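Local coordinates for protein Two-component response regulator yesN (Fusobacterium nucleatum, PDB 3LSG) that probably regulates transcription as a two-component response regulator, binding specific DNA sequences through the C-terminal AraC-type helix-turn-helix domain present here, at the interface of chains A and B. Residues are numbered along the deposited sequence; one frame, centred on the assembly and turned at random. Chains: chain A/B, Two-component response regulator yesN.

Contact 1: the interface of chains A and B. Residues chain A 82-85; chain B 38, 41, 47.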
ATOM      1  N   ASP A  82       4.787   4.918   7.982  1.00 21.17           N
ATOM      2  CA  ASP A  82       6.122   4.330   8.072  1.00 21.78           C
ATOM      3  C   ASP A  82       7.132   5.146   7.271  1.00 21.09           C
ATOM      4  O   ASP A  82       7.109   5.117   6.043  1.00 22.82           O
ATOM      5  CB  ASP A  82       6.080   2.880   7.562  1.00 23.11           C
ATOM      6  CG  ASP A  82       7.386   2.118   7.804  1.00 21.72           C
ATOM      7  OD1 ASP A  82       8.465   2.743   7.863  1.00 29.96           O
ATOM      8  OD2 ASP A  82       7.330   0.876   7.943  1.00 28.24           O
ATOM      9  N   VAL A  83       8.032   5.854   7.958  1.00 17.63           N
ATOM     10  CA  VAL A  83       9.020   6.693   7.263  1.00 23.19           C
ATOM     11  C   VAL A  83       9.923   5.900   6.307  1.00 25.26           C
ATOM     12  O   VAL A  83      10.320   6.398   5.275  1.00 21.29           O
ATOM     13  CB  VAL A  83       9.890   7.505   8.249  1.00 15.55           C
ATOM     14  CG1 VAL A  83      10.650   6.588   9.203  1.00 19.79           C
ATOM     15  CG2 VAL A  83      10.862   8.404   7.503  1.00 21.73           C
ATOM     16  N   ASN A  84      10.261   4.664   6.651  1.00 23.65           N
ATOM     17  CA  ASN A  84      11.123   3.897   5.759  1.00 26.88           C
ATOM     18  C   ASN A  84      10.398   3.415   4.515  1.00 22.83           C
ATOM     19  O   ASN A  84      10.985   3.353   3.438  1.00 21.98           O
ATOM     20  CB  ASN A  84      11.785   2.744   6.492  1.00 27.96           C
ATOM     21  CG  ASN A  84      12.840   3.226   7.452  1.00 29.23           C
ATOM     22  OD1 ASN A  84      13.648   4.094   7.110  1.00 31.57           O
ATOM     23  ND2 ASN A  84      12.832   2.692   8.662  1.00 30.72           N
ATOM     24  N   TYR A  85       9.116   3.104   4.659  1.00 17.99           N
ATOM     25  CA  TYR A  85       8.303   2.744   3.506  1.00 23.35           C
ATOM     26  C   TYR A  85       8.146   3.959   2.595  1.00 23.56           C
ATOM     27  O   TYR A  85       8.276   3.855   1.387  1.00 21.79           O
ATOM     28  CB  TYR A  85       6.937   2.196   3.932  1.00 18.45           C
ATOM     29  CG  TYR A  85       6.209   1.481   2.803  1.00 20.13           C
ATOM     30  CD1 TYR A  85       6.740   0.325   2.223  1.00 20.49           C
ATOM     31  CD2 TYR A  85       5.002   1.963   2.317  1.00 21.13           C
ATOM     32  CE1 TYR A  85       6.083  -0.328   1.194  1.00 24.42           C
ATOM     33  CE2 TYR A  85       4.327   1.318   1.294  1.00 25.23           C
ATOM     34  CZ  TYR A  85       4.868   0.174   0.733  1.00 31.30           C
ATOM     35  OH  TYR A  85       4.186  -0.462  -0.287  1.00 33.36           O
TER
ATOM     36  N   ILE B  38      10.011   1.652  13.154  1.00 19.45           N
ATOM     37  CA  ILE B  38      11.451   1.436  13.280  1.00 23.32           C
ATOM     38  C   ILE B  38      11.773   0.071  13.886  1.00 22.63           C
ATOM     39  O   ILE B  38      12.618  -0.663  13.370  1.00 26.84           O
ATOM     40  CB  ILE B  38      12.096   2.555  14.110  1.00 22.88           C
ATOM     41  CG1 ILE B  38      11.684   3.921  13.544  1.00 23.01           C
ATOM     42  CG2 ILE B  38      13.611   2.387  14.158  1.00 27.96           C
ATOM     43  CD1 ILE B  38      11.988   4.090  12.072  1.00 29.48           C
ATOM     44  N   LYS B  41      11.375  -2.823  11.260  1.00 24.29           N
ATOM     45  CA  LYS B  41      12.444  -2.901  10.276  1.00 23.81           C
ATOM     46  C   LYS B  41      13.743  -3.454  10.866  1.00 27.37           C
ATOM     47  O   LYS B  41      14.424  -4.253  10.236  1.00 28.12           O
ATOM     48  CB  LYS B  41      12.705  -1.550   9.635  1.00 25.34           C
ATOM     49  CG  LYS B  41      13.330  -1.718   8.250  1.00 32.82           C
ATOM     50  CD  LYS B  41      14.309  -0.633   7.939  1.00 31.02           C
ATOM     51  CE  LYS B  41      15.009  -0.928   6.626  1.00 33.50           C
ATOM     52  NZ  LYS B  41      15.986   0.145   6.320  1.00 38.93           N
ATOM     53  N   PRO B  47      10.538  -2.937   5.793  1.00 24.89           N
ATOM     54  CA  PRO B  47       9.347  -2.313   6.381  1.00 24.55           C
ATOM     55  C   PRO B  47       8.163  -3.279   6.463  1.00 26.37           C
ATOM     56  O   PRO B  47       8.039  -4.200   5.647  1.00 21.25           O
ATOM     57  CB  PRO B  47       9.026  -1.177   5.404  1.00 26.72           C
ATOM     58  CG  PRO B  47      10.314  -0.906   4.695  1.00 29.47           C
ATOM     59  CD  PRO B  47      10.990  -2.239   4.577  1.00 25.76           C
TER
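A:Asn84 and B:Lys41 meet with their side chains crossed at about a right angle. Both belong to the AraC-type helix-turn-helix domain, the C-terminal DNA-binding part of YesN. The patch hides 186 Å² of protein surface, and no N or O of one chain comes within bonding distance of the other. A:Asn84 lies in the first turn of helix 83-94, and B:Lys41 lies in helix 33-44. The amide of A:Asn84 touches with its nitrogen: ND2 is 3.7 Å from CD of B:Lys41. The lysine meets it with the aliphatic part of its chain. That chain leaves with CG anti to the backbone N (chi1 -155°) and bends at chi2, which brings the methylene at CD beside the amide.

B:Ile38, one helical turn before B:Lys41, flanks the same amide. Its CD1 methyl is 3.8 Å from ND2 of A:Asn84, and these two side chains are also nearly perpendicular. The same methyl reaches CG1 of A:Val83 at 4.0 Å. Here the two side chains cross obliquely, in an ordinary methyl-to-methyl contact.

B:Pro47, just ahead of helix 48-66, meets the other part of the patch. Its CB lies 3.7 Å from OD2 of the A:Asp82 carboxylate, and the two side chains cross at about a right angle. CB is also 4.2 Å from CD1 of A:Tyr85, which it approaches from a tilted position above the ring plane. CG faces the backbone N of A:Tyr85.

Within chain A, A:Asp82 caps the start of helix 83-94. Its OD1 accepts the N-H of A:Asn84 at 2.9 Å, with the donor on the anti side and 24° out of the carboxylate plane. A weaker bond runs from the N-H of A:Tyr85 to the same oxygen. CG stands anti to the backbone N of A:Asp82 (chi1 -172°); OD1 turns back to the helix while OD2 faces the proline.

Contact 2: the interface of chains A and B. Residues chain A 21-23, 49; chain B 19, 81-82.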
ATOM      1  N   THR A  21      -7.884   4.759   1.439  1.00 25.82           N
ATOM      2  CA  THR A  21      -7.651   3.661   0.518  1.00 24.66           C
ATOM      3  C   THR A  21      -8.715   3.647  -0.577  1.00 25.50           C
ATOM      4  O   THR A  21      -9.648   4.455  -0.574  1.00 23.30           O
ATOM      5  CB  THR A  21      -7.733   2.308   1.248  1.00 29.63           C
ATOM      6  OG1 THR A  21      -9.064   2.117   1.746  1.00 32.35           O
ATOM      7  CG2 THR A  21      -6.768   2.274   2.422  1.00 33.33           C
ATOM      8  N   LEU A  22      -8.565   2.712  -1.507  1.00 18.68           N
ATOM      9  CA  LEU A  22      -9.549   2.503  -2.569  1.00 20.71           C
ATOM     10  C   LEU A  22     -10.930   2.269  -1.969  1.00 22.15           C
ATOM     11  O   LEU A  22     -11.918   2.822  -2.445  1.00 19.33           O
ATOM     12  CB  LEU A  22      -9.140   1.315  -3.463  1.00 19.10           C
ATOM     13  CG  LEU A  22     -10.149   0.937  -4.559  1.00 26.23           C
ATOM     14  CD1 LEU A  22     -10.356   2.092  -5.490  1.00 20.33           C
ATOM     15  CD2 LEU A  22      -9.717  -0.290  -5.347  1.00 35.53           C
ATOM     16  N   SER A  23     -10.980   1.474  -0.903  1.00 23.39           N
ATOM     17  CA  SER A  23     -12.237   1.137  -0.226  1.00 25.82           C
ATOM     18  C   SER A  23     -12.939   2.335   0.438  1.00 23.61           C
ATOM     19  O   SER A  23     -14.170   2.432   0.443  1.00 23.52           O
ATOM     20  CB  SER A  23     -11.988   0.023   0.802  1.00 31.97           C
ATOM     21  OG  SER A  23     -11.669  -1.193   0.140  1.00 38.13           O
ATOM     22  N   GLN A  49      -4.422   3.510  -7.136  1.00 19.56           N
ATOM     23  CA  GLN A  49      -3.265   3.478  -6.244  1.00 21.20           C
ATOM     24  C   GLN A  49      -2.082   4.309  -6.768  1.00 21.10           C
ATOM     25  O   GLN A  49      -1.362   4.922  -5.989  1.00 20.90           O
ATOM     26  CB  GLN A  49      -2.816   2.033  -5.988  1.00 19.46           C
ATOM     27  CG  GLN A  49      -3.800   1.192  -5.173  1.00 17.35           C
ATOM     28  CD  GLN A  49      -4.888   0.514  -6.024  1.00 19.92           C
ATOM     29  OE1 GLN A  49      -5.087   0.835  -7.204  1.00 20.93           O
ATOM     30  NE2 GLN A  49      -5.582  -0.435  -5.424  1.00 17.90           N
TER
ATOM     31  N   GLN B  19      -8.149  -4.613   5.239  1.00 33.38           N
ATOM     32  CA  GLN B  19      -8.106  -3.475   6.148  1.00 42.40           C
ATOM     33  C   GLN B  19      -6.988  -3.598   7.187  1.00 44.25           C
ATOM     34  O   GLN B  19      -6.879  -2.782   8.091  1.00 45.72           O
ATOM     35  CB  GLN B  19      -9.466  -3.280   6.828  1.00 42.66           C
ATOM     36  CG  GLN B  19     -10.608  -3.029   5.838  1.00 44.31           C
ATOM     37  CD  GLN B  19     -10.258  -1.990   4.770  1.00 55.36           C
ATOM     38  OE1 GLN B  19     -10.166  -0.797   5.060  1.00 67.05           O
ATOM     39  NE2 GLN B  19     -10.075  -2.444   3.522  1.00 50.06           N
ATOM     40  N   GLU B  81      -7.799  -5.168  -2.630  1.00 28.82           N
ATOM     41  CA  GLU B  81      -9.094  -4.505  -2.769  1.00 28.76           C
ATOM     42  C   GLU B  81      -9.667  -4.616  -4.179  1.00 25.69           C
ATOM     43  O   GLU B  81     -10.849  -4.358  -4.404  1.00 24.09           O
ATOM     44  CB  GLU B  81      -8.977  -3.028  -2.381  1.00 36.84           C
ATOM     45  CG  GLU B  81      -8.320  -2.779  -1.030  1.00 41.52           C
ATOM     46  CD  GLU B  81      -8.222  -1.305  -0.707  1.00 41.34           C
ATOM     47  OE1 GLU B  81      -9.192  -0.763  -0.145  1.00 33.54           O
ATOM     48  OE2 GLU B  81      -7.181  -0.683  -1.023  1.00 45.48           O
ATOM     49  N   ASP B  82      -8.834  -4.997  -5.143  1.00 21.56           N
ATOM     50  CA  ASP B  82      -9.315  -5.088  -6.506  1.00 19.00           C
ATOM     51  C   ASP B  82      -8.368  -5.950  -7.312  1.00 22.89           C
ATOM     52  O   ASP B  82      -7.163  -5.995  -7.029  1.00 24.05           O
ATOM     53  CB  ASP B  82      -9.444  -3.686  -7.120  1.00 17.68           C
ATOM     54  CG  ASP B  82      -8.088  -3.009  -7.347  1.00 20.03           C
ATOM     55  OD1 ASP B  82      -7.679  -2.901  -8.525  1.00 21.35           O
ATOM     56  OD2 ASP B  82      -7.454  -2.558  -6.360  1.00 18.56           O
TER
HETATM   57  O   HOH W   1      -6.343  -0.546  -9.282  1.00 24.24           O
HETATM   58  O   HOH W   2      -5.846   1.587  -1.909  1.00 25.14           O
HETATM   59  O   HOH W   3      -4.965  -1.236  -2.717  1.00 32.30           O
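B:Glu81 reaches across to the start of helix 22-28 of chain A, in the AraC-type helix-turn-helix domain, and two donors of A:Ser23 grip its carboxylate oxygen OE1. The hydroxyl OG of A:Ser23 gives a short bond of 2.5 Å to the anti lone pair of OE1 of B:Glu81. The backbone N of A:Ser23 donates to OE1 of B:Glu81 at 3.0 Å, from above the carboxylate plane, 39° out of it. A:Thr21 OG1 adds a weak bond to this oxygen. The chain of B:Glu81 is extended beyond CG (chi2 180°), which carries the acid to the helix end. The N-terminal end of helix 22-28 may help to stabilise negative charge on the B:Glu81 carboxylate. B:Gln19 also lies near A:Ser23 but is poorly ordered.

A:Gln49 and B:Asp82 form another direct polar pair. They reach tip to tip. NE2 of A:Gln49 donates to OD2 of B:Asp82 at 3.0 Å, on the syn side, and the oxygen lies close to the amide plane. The amide and carboxylate planes are 28° apart.

Water links the same groups. Water 2 joins the backbone N of A:Leu22 to OE2 of B:Glu81. Water 3 joins NE2 of A:Gln49 to that OE2, and the two waters bond to each other. Water 1 joins OE1 of A:Gln49 to OD1 of B:Asp82, so both ends of this amide meet the acid, one directly and one through water.

A:Leu22 packs its aliphatic carbons against the two acids: CB is 3.9 Å from CD of B:Glu81, and the CD2 methyl is 3.4 Å from OD2 of B:Asp82.

The centres of contacts 1 and 2 are about 21 Å apart in one two-fold symmetric interface, so each has a twin with the chains exchanged. Both set Asp82 of one chain against the 47-49 segment of the other: B:Pro47 in contact 1, A:Gln49 in contact 2. The symmetry is approximate here, as the Asp82 side chain turns differently, with chi1 -172° in A and 69° in B. Helices 33-44 and 83-94, probably the DNA-recognition helices, are partly hidden in contact 1. This could interfere with DNA binding, so the dimer may be a crystal arrangement; the structure alone does not show its biological role.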